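Side-chain contacts in pentafunctional AROM polypeptide (PDB 5SWV), which probably catalyses, through this two-enzyme fragment, the dehydration of 3-dehydroquinate and the NADP-dependent reduction of 3-dehydroshikimate to shikimate: residues A[460-465]-A[487-492]; A[447-452]-A[482-487]; A[297-302]-A[343-348]. All coordinates share one frame; numbering follows the deposited sequence.

Contact 1 of 3, residues A[460-465]-A[487-492]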
ATOM      1  N   VAL A 460     -12.111  33.882 -11.681  1.00 56.09           N
ATOM      2  CA  VAL A 460     -12.954  32.682 -11.574  1.00 54.13           C
ATOM      3  C   VAL A 460     -12.415  31.725 -10.508  1.00 52.63           C
ATOM      4  O   VAL A 460     -13.175  31.146  -9.725  1.00 50.71           O
ATOM      5  CB  VAL A 460     -13.014  31.907 -12.917  1.00 53.97           C
ATOM      6  CG1 VAL A 460     -13.951  30.706 -12.814  1.00 53.82           C
ATOM      7  CG2 VAL A 460     -13.442  32.819 -14.054  1.00 54.56           C
ATOM      8  N   ILE A 461     -11.095  31.558 -10.505  1.00 51.94           N
ATOM      9  CA  ILE A 461     -10.415  30.706  -9.537  1.00 51.76           C
ATOM     10  C   ILE A 461     -10.658  31.227  -8.124  1.00 51.18           C
ATOM     11  O   ILE A 461     -11.082  30.465  -7.249  1.00 50.00           O
ATOM     12  CB  ILE A 461      -8.898  30.617  -9.833  1.00 52.96           C
ATOM     13  CG1 ILE A 461      -8.655  29.907 -11.173  1.00 52.73           C
ATOM     14  CG2 ILE A 461      -8.159  29.874  -8.713  1.00 53.29           C
ATOM     15  CD1 ILE A 461      -7.260  30.102 -11.730  1.00 53.45           C
ATOM     16  N   LYS A 462     -10.397  32.520  -7.919  1.00 51.34           N
ATOM     17  CA  LYS A 462     -10.725  33.206  -6.666  1.00 52.34           C
ATOM     18  C   LYS A 462     -12.150  32.932  -6.197  1.00 50.58           C
ATOM     19  O   LYS A 462     -12.365  32.590  -5.040  1.00 50.44           O
ATOM     20  CB  LYS A 462     -10.551  34.710  -6.825  1.00 55.78           C
ATOM     21  CG  LYS A 462      -9.114  35.191  -6.697  1.00 58.82           C
ATOM     22  CD  LYS A 462      -9.032  36.686  -7.010  1.00 62.48           C
ATOM     23  CE  LYS A 462      -7.844  37.356  -6.329  1.00 63.91           C
ATOM     24  NZ  LYS A 462      -6.553  36.775  -6.791  1.00 64.06           N
ATOM     25  N   ALA A 463     -13.110  33.072  -7.104  1.00 48.75           N
ATOM     26  CA  ALA A 463     -14.523  32.899  -6.780  1.00 48.68           C
ATOM     27  C   ALA A 463     -14.876  31.475  -6.354  1.00 49.01           C
ATOM     28  O   ALA A 463     -15.537  31.284  -5.340  1.00 48.61           O
ATOM     29  CB  ALA A 463     -15.386  33.314  -7.958  1.00 48.49           C
ATOM     30  N   LEU A 464     -14.435  30.487  -7.137  1.00 49.51           N
ATOM     31  CA  LEU A 464     -14.707  29.061  -6.868  1.00 48.77           C
ATOM     32  C   LEU A 464     -14.076  28.562  -5.579  1.00 48.29           C
ATOM     33  O   LEU A 464     -14.710  27.824  -4.825  1.00 47.97           O
ATOM     34  CB  LEU A 464     -14.194  28.196  -8.019  1.00 49.39           C
ATOM     35  CG  LEU A 464     -14.942  28.344  -9.350  1.00 50.37           C
ATOM     36  CD1 LEU A 464     -14.084  27.857 -10.523  1.00 50.53           C
ATOM     37  CD2 LEU A 464     -16.281  27.616  -9.295  1.00 50.00           C
ATOM     38  N   LEU A 465     -12.827  28.961  -5.338  1.00 48.02           N
ATOM     39  CA  LEU A 465     -12.120  28.570  -4.118  1.00 48.78           C
ATOM     40  C   LEU A 465     -12.788  29.055  -2.831  1.00 49.99           C
ATOM     41  O   LEU A 465     -12.625  28.424  -1.790  1.00 50.12           O
ATOM     42  CB  LEU A 465     -10.656  29.032  -4.154  1.00 48.52           C
ATOM     43  CG  LEU A 465      -9.741  28.366  -5.189  1.00 47.58           C
ATOM     44  CD1 LEU A 465      -8.355  28.990  -5.164  1.00 47.28           C
ATOM     45  CD2 LEU A 465      -9.657  26.870  -4.962  1.00 47.25           C
ATOM     46  N   MET A 487      -1.425  28.678  -4.523  1.00 63.20           N
ATOM     47  CA  MET A 487      -1.426  28.095  -3.184  1.00 62.82           C
ATOM     48  C   MET A 487      -1.760  29.150  -2.132  1.00 61.41           C
ATOM     49  O   MET A 487      -2.562  28.892  -1.238  1.00 60.82           O
ATOM     50  CB  MET A 487      -0.087  27.423  -2.861  1.00 62.86           C
ATOM     51  CG  MET A 487      -0.261  26.019  -2.326  1.00 64.44           C
ATOM     52  SD  MET A 487       1.284  25.125  -2.093  1.00 67.66           S
ATOM     53  CE  MET A 487       1.842  24.810  -3.762  1.00 66.66           C
ATOM     54  N   ALA A 488      -1.171  30.340  -2.261  1.00 60.81           N
ATOM     55  CA  ALA A 488      -1.455  31.452  -1.335  1.00 60.53           C
ATOM     56  C   ALA A 488      -2.939  31.837  -1.337  1.00 59.93           C
ATOM     57  O   ALA A 488      -3.556  31.950  -0.263  1.00 59.11           O
ATOM     58  CB  ALA A 488      -0.597  32.663  -1.662  1.00 60.22           C
ATOM     59  N   VAL A 489      -3.497  32.008  -2.543  1.00 57.80           N
ATOM     60  CA  VAL A 489      -4.913  32.357  -2.713  1.00 56.93           C
ATOM     61  C   VAL A 489      -5.761  31.326  -1.986  1.00 55.66           C
ATOM     62  O   VAL A 489      -6.681  31.683  -1.237  1.00 55.10           O
ATOM     63  CB  VAL A 489      -5.338  32.395  -4.205  1.00 56.80           C
ATOM     64  CG1 VAL A 489      -6.856  32.505  -4.336  1.00 56.45           C
ATOM     65  CG2 VAL A 489      -4.652  33.541  -4.948  1.00 56.39           C
ATOM     66  N   ALA A 490      -5.415  30.059  -2.220  1.00 53.84           N
ATOM     67  CA  ALA A 490      -6.147  28.928  -1.691  1.00 52.85           C
ATOM     68  C   ALA A 490      -6.019  28.866  -0.189  1.00 53.85           C
ATOM     69  O   ALA A 490      -7.015  28.681   0.514  1.00 54.61           O
ATOM     70  CB  ALA A 490      -5.639  27.637  -2.320  1.00 52.08           C
ATOM     71  N   SER A 491      -4.794  29.041   0.302  1.00 54.83           N
ATOM     72  CA  SER A 491      -4.499  28.937   1.738  1.00 55.86           C
ATOM     73  C   SER A 491      -5.250  30.001   2.561  1.00 57.55           C
ATOM     74  O   SER A 491      -5.845  29.672   3.593  1.00 56.07           O
ATOM     75  CB  SER A 491      -2.986  29.028   1.988  1.00 55.15           C
ATOM     76  OG  SER A 491      -2.682  28.752   3.343  1.00 54.82           O
ATOM     77  N   ASP A 492      -5.243  31.248   2.075  1.00 59.36           N
ATOM     78  CA  ASP A 492      -6.067  32.343   2.638  1.00 61.79           C
ATOM     79  C   ASP A 492      -7.559  32.014   2.699  1.00 60.71           C
ATOM     80  O   ASP A 492      -8.261  32.462   3.609  1.00 61.36           O
ATOM     81  CB  ASP A 492      -5.898  33.633   1.817  1.00 64.31           C
ATOM     82  CG  ASP A 492      -4.474  34.194   1.873  1.00 66.13           C
ATOM     83  OD1 ASP A 492      -3.687  33.798   2.772  1.00 65.45           O
ATOM     84  OD2 ASP A 492      -4.148  35.039   1.000  1.00 67.13           O
TER
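Leu465 reaches across from helix 455-466 to Val489 and Ala490 of helix 485-492, and its tip does most of the work. Leu465 CB heads toward the partner helix but is still 5.2 Å from Val489 CG1. Leu465 CG gains almost nothing, at 5.1 Å from Val489 CG1. Only at the end of the chain is van der Waals contact made. With CD1 anti to CA (chi2 176°), that methyl is carried to the outer limit of the side chain, where Leu465 CD1 lies 3.9 Å from Val489 CG1. Leu465 CD1 also rests on Ala490, 4.1 Å from Ala490 CA and 4.2 Å from Ala490 CB.

Val489 also points toward the facing helix, and both of its methyls find partners there. CG1, anti to its backbone N (chi1 170°), takes Leu465, the two side chains crossing at about a right angle. Val489 CG2 meets the end of Lys462, with Lys462 NZ 4.2 Å away; that chain runs out along the exposed side and bends at its last torsion.

The two helices run nearly parallel, at 28°, with their axes 10.0 Å apart and a modest 165 Å² buried between the two segments. They follow strands 440-445 and 472-476, neighbours in the parallel sheet, and pack side by side on one face of it in this Rossmann-type domain. Beneath them, Leu465 touches Val443 and Ala490 touches Phe474, while Leu465 O accepts a hydrogen bond from Trp495 NE1.

Chemically the interface is methyl against methyl, with the lysine ammonium at its exposed edge adding only van der Waals contact here. Its cohesion is therefore apolar and not strongly directional.

Contact 2 of 3, residues A[447-452]-A[482-487]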
ATOM      1  N   ILE A 447      -1.033  24.094 -14.159  1.00 39.82           N
ATOM      2  CA  ILE A 447      -0.451  25.121 -15.017  1.00 41.33           C
ATOM      3  C   ILE A 447       0.870  25.608 -14.401  1.00 43.15           C
ATOM      4  O   ILE A 447       1.151  25.277 -13.236  1.00 42.52           O
ATOM      5  CB  ILE A 447      -1.465  26.260 -15.301  1.00 40.93           C
ATOM      6  CG1 ILE A 447      -1.712  27.134 -14.063  1.00 41.26           C
ATOM      7  CG2 ILE A 447      -2.764  25.665 -15.829  1.00 40.39           C
ATOM      8  CD1 ILE A 447      -2.801  28.166 -14.259  1.00 41.34           C
ATOM      9  N   PRO A 448       1.688  26.371 -15.179  1.00 45.15           N
ATOM     10  CA  PRO A 448       2.946  26.917 -14.650  1.00 46.40           C
ATOM     11  C   PRO A 448       2.711  27.941 -13.534  1.00 49.06           C
ATOM     12  O   PRO A 448       1.711  28.663 -13.569  1.00 48.89           O
ATOM     13  CB  PRO A 448       3.583  27.607 -15.872  1.00 46.29           C
ATOM     14  CG  PRO A 448       2.853  27.103 -17.062  1.00 45.57           C
ATOM     15  CD  PRO A 448       1.467  26.822 -16.569  1.00 45.18           C
ATOM     16  N   ALA A 449       3.630  27.996 -12.567  1.00 52.01           N
ATOM     17  CA  ALA A 449       3.502  28.871 -11.385  1.00 54.19           C
ATOM     18  C   ALA A 449       4.319  30.160 -11.461  1.00 55.63           C
ATOM     19  O   ALA A 449       4.036  31.107 -10.732  1.00 56.84           O
ATOM     20  CB  ALA A 449       3.887  28.104 -10.129  1.00 54.78           C
ATOM     21  N   ASP A 450       5.329  30.185 -12.327  1.00 56.20           N
ATOM     22  CA  ASP A 450       6.175  31.369 -12.512  1.00 57.67           C
ATOM     23  C   ASP A 450       5.573  32.442 -13.456  1.00 58.34           C
ATOM     24  O   ASP A 450       6.266  33.389 -13.819  1.00 57.06           O
ATOM     25  CB  ASP A 450       7.592  30.948 -12.968  1.00 58.33           C
ATOM     26  CG  ASP A 450       7.600  30.076 -14.252  1.00 59.45           C
ATOM     27  OD1 ASP A 450       6.562  29.914 -14.947  1.00 59.66           O
ATOM     28  OD2 ASP A 450       8.676  29.531 -14.561  1.00 59.41           O
ATOM     29  N   ILE A 451       4.305  32.286 -13.850  1.00 59.48           N
ATOM     30  CA  ILE A 451       3.606  33.234 -14.723  1.00 62.13           C
ATOM     31  C   ILE A 451       2.295  33.612 -14.060  1.00 63.06           C
ATOM     32  O   ILE A 451       1.502  32.735 -13.743  1.00 62.89           O
ATOM     33  CB  ILE A 451       3.262  32.597 -16.097  1.00 62.91           C
ATOM     34  CG1 ILE A 451       4.526  32.087 -16.826  1.00 63.84           C
ATOM     35  CG2 ILE A 451       2.455  33.564 -16.965  1.00 62.82           C
ATOM     36  CD1 ILE A 451       5.628  33.114 -17.045  1.00 64.73           C
ATOM     37  N   GLU A 452       2.047  34.904 -13.862  1.00 65.25           N
ATOM     38  CA  GLU A 452       0.778  35.320 -13.283  1.00 67.25           C
ATOM     39  C   GLU A 452      -0.287  35.230 -14.364  1.00 64.69           C
ATOM     40  O   GLU A 452      -0.007  35.485 -15.528  1.00 63.92           O
ATOM     41  CB  GLU A 452       0.849  36.724 -12.676  1.00 71.96           C
ATOM     42  CG  GLU A 452      -0.008  36.844 -11.406  1.00 75.26           C
ATOM     43  CD  GLU A 452      -0.351  38.276 -11.004  1.00 77.81           C
ATOM     44  OE1 GLU A 452      -0.738  38.487  -9.829  1.00 78.36           O
ATOM     45  OE2 GLU A 452      -0.248  39.189 -11.855  1.00 79.47           O
ATOM     46  N   LEU A 482       8.438  26.839  -4.613  1.00 85.95           N
ATOM     47  CA  LEU A 482       7.891  25.814  -3.707  1.00 88.72           C
ATOM     48  C   LEU A 482       6.491  26.206  -3.230  1.00 88.26           C
ATOM     49  O   LEU A 482       5.552  25.419  -3.385  1.00 87.41           O
ATOM     50  CB  LEU A 482       8.812  25.589  -2.491  1.00 92.25           C
ATOM     51  CG  LEU A 482      10.158  24.886  -2.732  1.00 93.54           C
ATOM     52  CD1 LEU A 482      11.154  25.098  -1.588  1.00 92.60           C
ATOM     53  CD2 LEU A 482       9.917  23.402  -2.987  1.00 93.33           C
ATOM     54  N   HIS A 483       6.377  27.406  -2.639  1.00 88.20           N
ATOM     55  CA  HIS A 483       5.077  28.052  -2.345  1.00 87.28           C
ATOM     56  C   HIS A 483       4.660  28.881  -3.571  1.00 83.37           C
ATOM     57  O   HIS A 483       5.336  29.855  -3.919  1.00 80.94           O
ATOM     58  CB  HIS A 483       5.161  29.000  -1.132  1.00 89.13           C
ATOM     59  CG  HIS A 483       5.478  28.330   0.173  1.00 92.04           C
ATOM     60  ND1 HIS A 483       6.764  28.229   0.665  1.00 93.80           N
ATOM     61  CD2 HIS A 483       4.673  27.779   1.113  1.00 91.65           C
ATOM     62  CE1 HIS A 483       6.739  27.622   1.840  1.00 93.41           C
ATOM     63  NE2 HIS A 483       5.483  27.339   2.134  1.00 92.62           N
ATOM     64  N   THR A 484       3.558  28.494  -4.225  1.00 80.61           N
ATOM     65  CA  THR A 484       3.134  29.122  -5.494  1.00 77.35           C
ATOM     66  C   THR A 484       2.144  30.258  -5.267  1.00 73.82           C
ATOM     67  O   THR A 484       1.550  30.356  -4.190  1.00 72.17           O
ATOM     68  CB  THR A 484       2.475  28.116  -6.486  1.00 76.42           C
ATOM     69  OG1 THR A 484       1.164  27.755  -6.038  1.00 76.12           O
ATOM     70  CG2 THR A 484       3.316  26.862  -6.655  1.00 76.77           C
ATOM     71  N   PRO A 485       1.961  31.116  -6.289  1.00 71.80           N
ATOM     72  CA  PRO A 485       0.886  32.107  -6.299  1.00 70.99           C
ATOM     73  C   PRO A 485      -0.494  31.564  -5.899  1.00 68.40           C
ATOM     74  O   PRO A 485      -1.106  32.086  -4.965  1.00 68.12           O
ATOM     75  CB  PRO A 485       0.879  32.587  -7.756  1.00 71.44           C
ATOM     76  CG  PRO A 485       2.297  32.461  -8.194  1.00 71.49           C
ATOM     77  CD  PRO A 485       2.934  31.369  -7.374  1.00 71.63           C
ATOM     78  N   LEU A 486      -0.956  30.521  -6.588  1.00 65.70           N
ATOM     79  CA  LEU A 486      -2.304  29.974  -6.358  1.00 65.42           C
ATOM     80  C   LEU A 486      -2.473  29.342  -4.991  1.00 64.07           C
ATOM     81  O   LEU A 486      -3.539  29.444  -4.383  1.00 64.81           O
ATOM     82  CB  LEU A 486      -2.684  28.938  -7.422  1.00 65.06           C
ATOM     83  CG  LEU A 486      -3.097  29.468  -8.792  1.00 65.17           C
ATOM     84  CD1 LEU A 486      -3.470  28.300  -9.684  1.00 64.92           C
ATOM     85  CD2 LEU A 486      -4.257  30.445  -8.686  1.00 65.72           C
ATOM     86  N   MET A 487      -1.425  28.678  -4.523  1.00 63.20           N
ATOM     87  CA  MET A 487      -1.426  28.095  -3.184  1.00 62.82           C
ATOM     88  C   MET A 487      -1.760  29.150  -2.132  1.00 61.41           C
ATOM     89  O   MET A 487      -2.562  28.892  -1.238  1.00 60.82           O
ATOM     90  CB  MET A 487      -0.087  27.423  -2.861  1.00 62.86           C
ATOM     91  CG  MET A 487      -0.261  26.019  -2.326  1.00 64.44           C
ATOM     92  SD  MET A 487       1.284  25.125  -2.093  1.00 67.66           S
ATOM     93  CE  MET A 487       1.842  24.810  -3.762  1.00 66.66           C
TER
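Ala449 lays its CB methyl over Thr484, 3.7 Å from Thr484 CG2 and 3.9 Å from Thr484 CB, on the loop that leads into helix 485-492. Thr484 is the N-cap of that helix in the Rossmann-type domain. Residues 447-452 and the turn into the helix follow strands 440-445 and 472-476, so both lie beyond the C-terminal ends of neighbouring parallel strands.

The threonine divides its work between two branches. Its methyl, anti to the carbonyl carbon, faces Ala449. Its hydroxyl sits between the backbone N and the carbonyl carbon (chi1 73°), which turns it back over the first helical turn. There Thr484 OG1 accepts from Met487 N at 3.1 Å, with an N-H...O angle of 162°. Asp476 OD2, at the end of strand 472-476, is hydrogen-bonded to the same oxygen, so two partners hold this buried hydroxyl and fix the rotation of the side chain.

Next along, the ring of Pro485, the first residue of the helix, packs against the backbone of Ala449: Ala449 O lies 3.4 Å from Pro485 CG and 3.5 Å from Pro485 CD.

Contact 3 of 3, residues A[297-302]-A[343-348]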
ATOM      1  N   VAL A 297      21.531  -1.273 -20.715  1.00 50.21           N
ATOM      2  CA  VAL A 297      21.246  -1.175 -19.281  1.00 49.19           C
ATOM      3  C   VAL A 297      20.096  -2.100 -18.910  1.00 48.65           C
ATOM      4  O   VAL A 297      20.142  -2.787 -17.882  1.00 48.37           O
ATOM      5  CB  VAL A 297      20.870   0.270 -18.874  1.00 48.84           C
ATOM      6  CG1 VAL A 297      20.522   0.356 -17.390  1.00 48.67           C
ATOM      7  CG2 VAL A 297      22.003   1.228 -19.223  1.00 49.60           C
ATOM      8  N   LEU A 298      19.066  -2.101 -19.756  1.00 48.91           N
ATOM      9  CA  LEU A 298      17.883  -2.936 -19.567  1.00 48.24           C
ATOM     10  C   LEU A 298      18.214  -4.423 -19.594  1.00 48.36           C
ATOM     11  O   LEU A 298      17.478  -5.215 -19.013  1.00 47.18           O
ATOM     12  CB  LEU A 298      16.832  -2.644 -20.638  1.00 48.05           C
ATOM     13  CG  LEU A 298      16.269  -1.227 -20.805  1.00 48.55           C
ATOM     14  CD1 LEU A 298      15.233  -1.227 -21.920  1.00 48.69           C
ATOM     15  CD2 LEU A 298      15.668  -0.660 -19.534  1.00 48.06           C
ATOM     16  N   ASN A 299      19.301  -4.792 -20.275  1.00 49.62           N
ATOM     17  CA  ASN A 299      19.762  -6.188 -20.345  1.00 50.98           C
ATOM     18  C   ASN A 299      20.853  -6.588 -19.346  1.00 50.43           C
ATOM     19  O   ASN A 299      21.319  -7.727 -19.400  1.00 50.96           O
ATOM     20  CB  ASN A 299      20.241  -6.518 -21.771  1.00 52.28           C
ATOM     21  CG  ASN A 299      19.110  -6.524 -22.780  1.00 53.35           C
ATOM     22  OD1 ASN A 299      17.971  -6.842 -22.454  1.00 53.01           O
ATOM     23  ND2 ASN A 299      19.425  -6.169 -24.016  1.00 55.18           N
ATOM     24  N   LEU A 300      21.255  -5.695 -18.435  1.00 49.18           N
ATOM     25  CA  LEU A 300      22.236  -6.072 -17.413  1.00 49.40           C
ATOM     26  C   LEU A 300      21.672  -7.222 -16.590  1.00 48.54           C
ATOM     27  O   LEU A 300      20.484  -7.246 -16.325  1.00 48.80           O
ATOM     28  CB  LEU A 300      22.579  -4.901 -16.499  1.00 49.41           C
ATOM     29  CG  LEU A 300      23.370  -3.751 -17.127  1.00 49.72           C
ATOM     30  CD1 LEU A 300      23.445  -2.620 -16.119  1.00 49.68           C
ATOM     31  CD2 LEU A 300      24.771  -4.164 -17.572  1.00 49.91           C
ATOM     32  N   PRO A 301      22.508  -8.198 -16.210  1.00 48.89           N
ATOM     33  CA  PRO A 301      21.945  -9.338 -15.445  1.00 48.37           C
ATOM     34  C   PRO A 301      21.254  -8.928 -14.122  1.00 46.63           C
ATOM     35  O   PRO A 301      20.260  -9.540 -13.730  1.00 44.44           O
ATOM     36  CB  PRO A 301      23.168 -10.243 -15.193  1.00 48.68           C
ATOM     37  CG  PRO A 301      24.364  -9.353 -15.371  1.00 49.36           C
ATOM     38  CD  PRO A 301      23.971  -8.305 -16.382  1.00 49.05           C
ATOM     39  N   ASP A 302      21.758  -7.866 -13.494  1.00 46.44           N
ATOM     40  CA  ASP A 302      21.265  -7.374 -12.194  1.00 46.45           C
ATOM     41  C   ASP A 302      20.341  -6.125 -12.262  1.00 44.27           C
ATOM     42  O   ASP A 302      20.145  -5.440 -11.253  1.00 44.37           O
ATOM     43  CB  ASP A 302      22.469  -7.110 -11.276  1.00 48.16           C
ATOM     44  CG  ASP A 302      23.509  -6.158 -11.898  1.00 50.69           C
ATOM     45  OD1 ASP A 302      23.430  -5.858 -13.111  1.00 52.15           O
ATOM     46  OD2 ASP A 302      24.433  -5.718 -11.173  1.00 53.31           O
ATOM     47  N   ASP A 343      13.952 -17.904 -17.736  1.00 88.61           N
ATOM     48  CA  ASP A 343      15.168 -17.299 -18.309  1.00 89.58           C
ATOM     49  C   ASP A 343      14.830 -16.263 -19.401  1.00 86.18           C
ATOM     50  O   ASP A 343      15.726 -15.754 -20.082  1.00 84.31           O
ATOM     51  CB  ASP A 343      16.115 -18.394 -18.849  1.00 91.08           C
ATOM     52  CG  ASP A 343      17.173 -18.810 -17.828  1.00 92.49           C
ATOM     53  OD1 ASP A 343      17.978 -17.943 -17.424  1.00 92.00           O
ATOM     54  OD2 ASP A 343      17.206 -19.999 -17.438  1.00 92.33           O
ATOM     55  N   LYS A 344      13.541 -15.938 -19.533  1.00 82.79           N
ATOM     56  CA  LYS A 344      13.060 -14.935 -20.478  1.00 79.32           C
ATOM     57  C   LYS A 344      12.940 -13.621 -19.713  1.00 72.31           C
ATOM     58  O   LYS A 344      12.402 -13.599 -18.601  1.00 71.75           O
ATOM     59  CB  LYS A 344      11.674 -15.294 -21.031  1.00 82.22           C
ATOM     60  CG  LYS A 344      11.407 -16.776 -21.320  1.00 86.25           C
ATOM     61  CD  LYS A 344       9.966 -17.185 -20.970  1.00 88.47           C
ATOM     62  CE  LYS A 344       9.854 -17.862 -19.599  1.00 89.15           C
ATOM     63  NZ  LYS A 344      10.574 -19.169 -19.520  1.00 89.51           N
ATOM     64  N   LEU A 345      13.436 -12.540 -20.304  1.00 64.65           N
ATOM     65  CA  LEU A 345      13.210 -11.199 -19.775  1.00 59.52           C
ATOM     66  C   LEU A 345      11.960 -10.592 -20.411  1.00 55.67           C
ATOM     67  O   LEU A 345      11.841 -10.546 -21.629  1.00 56.17           O
ATOM     68  CB  LEU A 345      14.415 -10.294 -20.056  1.00 57.78           C
ATOM     69  CG  LEU A 345      14.337  -8.867 -19.489  1.00 56.60           C
ATOM     70  CD1 LEU A 345      14.154  -8.882 -17.975  1.00 56.10           C
ATOM     71  CD2 LEU A 345      15.570  -8.069 -19.888  1.00 56.02           C
ATOM     72  N   VAL A 346      11.044 -10.113 -19.578  1.00 52.52           N
ATOM     73  CA  VAL A 346       9.864  -9.365 -20.033  1.00 49.45           C
ATOM     74  C   VAL A 346       9.948  -7.979 -19.423  1.00 45.69           C
ATOM     75  O   VAL A 346      10.150  -7.841 -18.224  1.00 44.67           O
ATOM     76  CB  VAL A 346       8.566 -10.077 -19.590  1.00 49.83           C
ATOM     77  CG1 VAL A 346       7.341  -9.174 -19.714  1.00 50.18           C
ATOM     78  CG2 VAL A 346       8.391 -11.362 -20.389  1.00 50.29           C
ATOM     79  N   LEU A 347       9.810  -6.956 -20.252  1.00 43.76           N
ATOM     80  CA  LEU A 347       9.836  -5.583 -19.765  1.00 43.22           C
ATOM     81  C   LEU A 347       8.422  -5.005 -19.756  1.00 42.12           C
ATOM     82  O   LEU A 347       7.712  -5.030 -20.774  1.00 41.25           O
ATOM     83  CB  LEU A 347      10.766  -4.730 -20.618  1.00 43.51           C
ATOM     84  CG  LEU A 347      12.235  -5.175 -20.603  1.00 44.07           C
ATOM     85  CD1 LEU A 347      12.976  -4.615 -21.817  1.00 44.31           C
ATOM     86  CD2 LEU A 347      12.923  -4.802 -19.286  1.00 43.72           C
ATOM     87  N   ARG A 348       8.021  -4.506 -18.590  1.00 40.58           N
ATOM     88  CA  ARG A 348       6.703  -3.934 -18.402  1.00 39.82           C
ATOM     89  C   ARG A 348       6.851  -2.441 -18.158  1.00 38.16           C
ATOM     90  O   ARG A 348       7.554  -2.039 -17.249  1.00 38.29           O
ATOM     91  CB  ARG A 348       6.032  -4.608 -17.213  1.00 40.12           C
ATOM     92  CG  ARG A 348       4.592  -4.193 -16.975  1.00 40.62           C
ATOM     93  CD  ARG A 348       4.081  -4.782 -15.673  1.00 40.82           C
ATOM     94  NE  ARG A 348       2.744  -4.298 -15.344  1.00 40.64           N
ATOM     95  CZ  ARG A 348       1.620  -4.707 -15.928  1.00 40.95           C
ATOM     96  NH1 ARG A 348       1.644  -5.615 -16.904  1.00 41.05           N
ATOM     97  NH2 ARG A 348       0.451  -4.190 -15.542  1.00 41.06           N
TER
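The weakly bonded helical turn around 297-298 and the turn after it pack against the start of strand 345-350, with CA atoms 8.5 Å apart at Leu298 and Leu347 and 8.3 Å apart at Asn299 and Leu345. That spacing is bridged by side chains. Leu345 and Leu347, two apart on the strand, both point toward residues 297-302.

Leu298 and Leu347 meet methyl to methyl, their side chains set at an oblique angle, with Leu298 CD1 4.1 Å from Leu347 CD1. In Leu298 CD1 is anti to CA (chi2 -179°), which carries it to the far end of the side chain, facing the strand. Both leucines also touch Ile336 on strand 335-340, and Leu298 continues onto Phe257 and Phe303, so this pair belongs to the layer between helix and sheet.

Nearer the edge, the touching is done by one branch of Leu345. Its CG is anti to the backbone N (chi1 -177°), and CD2 extends from there to the turn. Leu345 CD2 lies 3.5 Å from Leu298 O and 3.7 Å from OD1 of the exposed Asn299.

Residues 297-302 belong to the substrate-binding domain of the shikimate dehydrogenase part, and strand 345-350 is in the same mixed sheet as strand 303-308, so the contact is probably internal to that domain. It changes character along its length: hydrocarbon against hydrocarbon in the buried half, then a methyl beside two oxygens toward the solvent side. A methyl can give those oxygens at most a weak polar attraction, so turn and strand are probably held mainly by dispersion and the exclusion of water.

In the fold
Contacts 1 and 2 are neighbours, their centres 12 Å apart, and both rest on helix 485-492. Their segments share Met487, and Ile461 CG2 packs 3.9 Å from Leu486 CD2 to join them directly. Contact 2 thus lies at the N-terminal end of the helix whose side faces its neighbour in contact 1. Contact 3 belongs to a separate sheet, its centre about 48 Å from that of contact 1 and about 41 Å from that of contact 2. As in other shikimate dehydrogenases, the active site probably lies in the cleft between the substrate-binding and Rossmann-type domains; contact 3 probably lies within the former, contacts 1 and 2 within the latter.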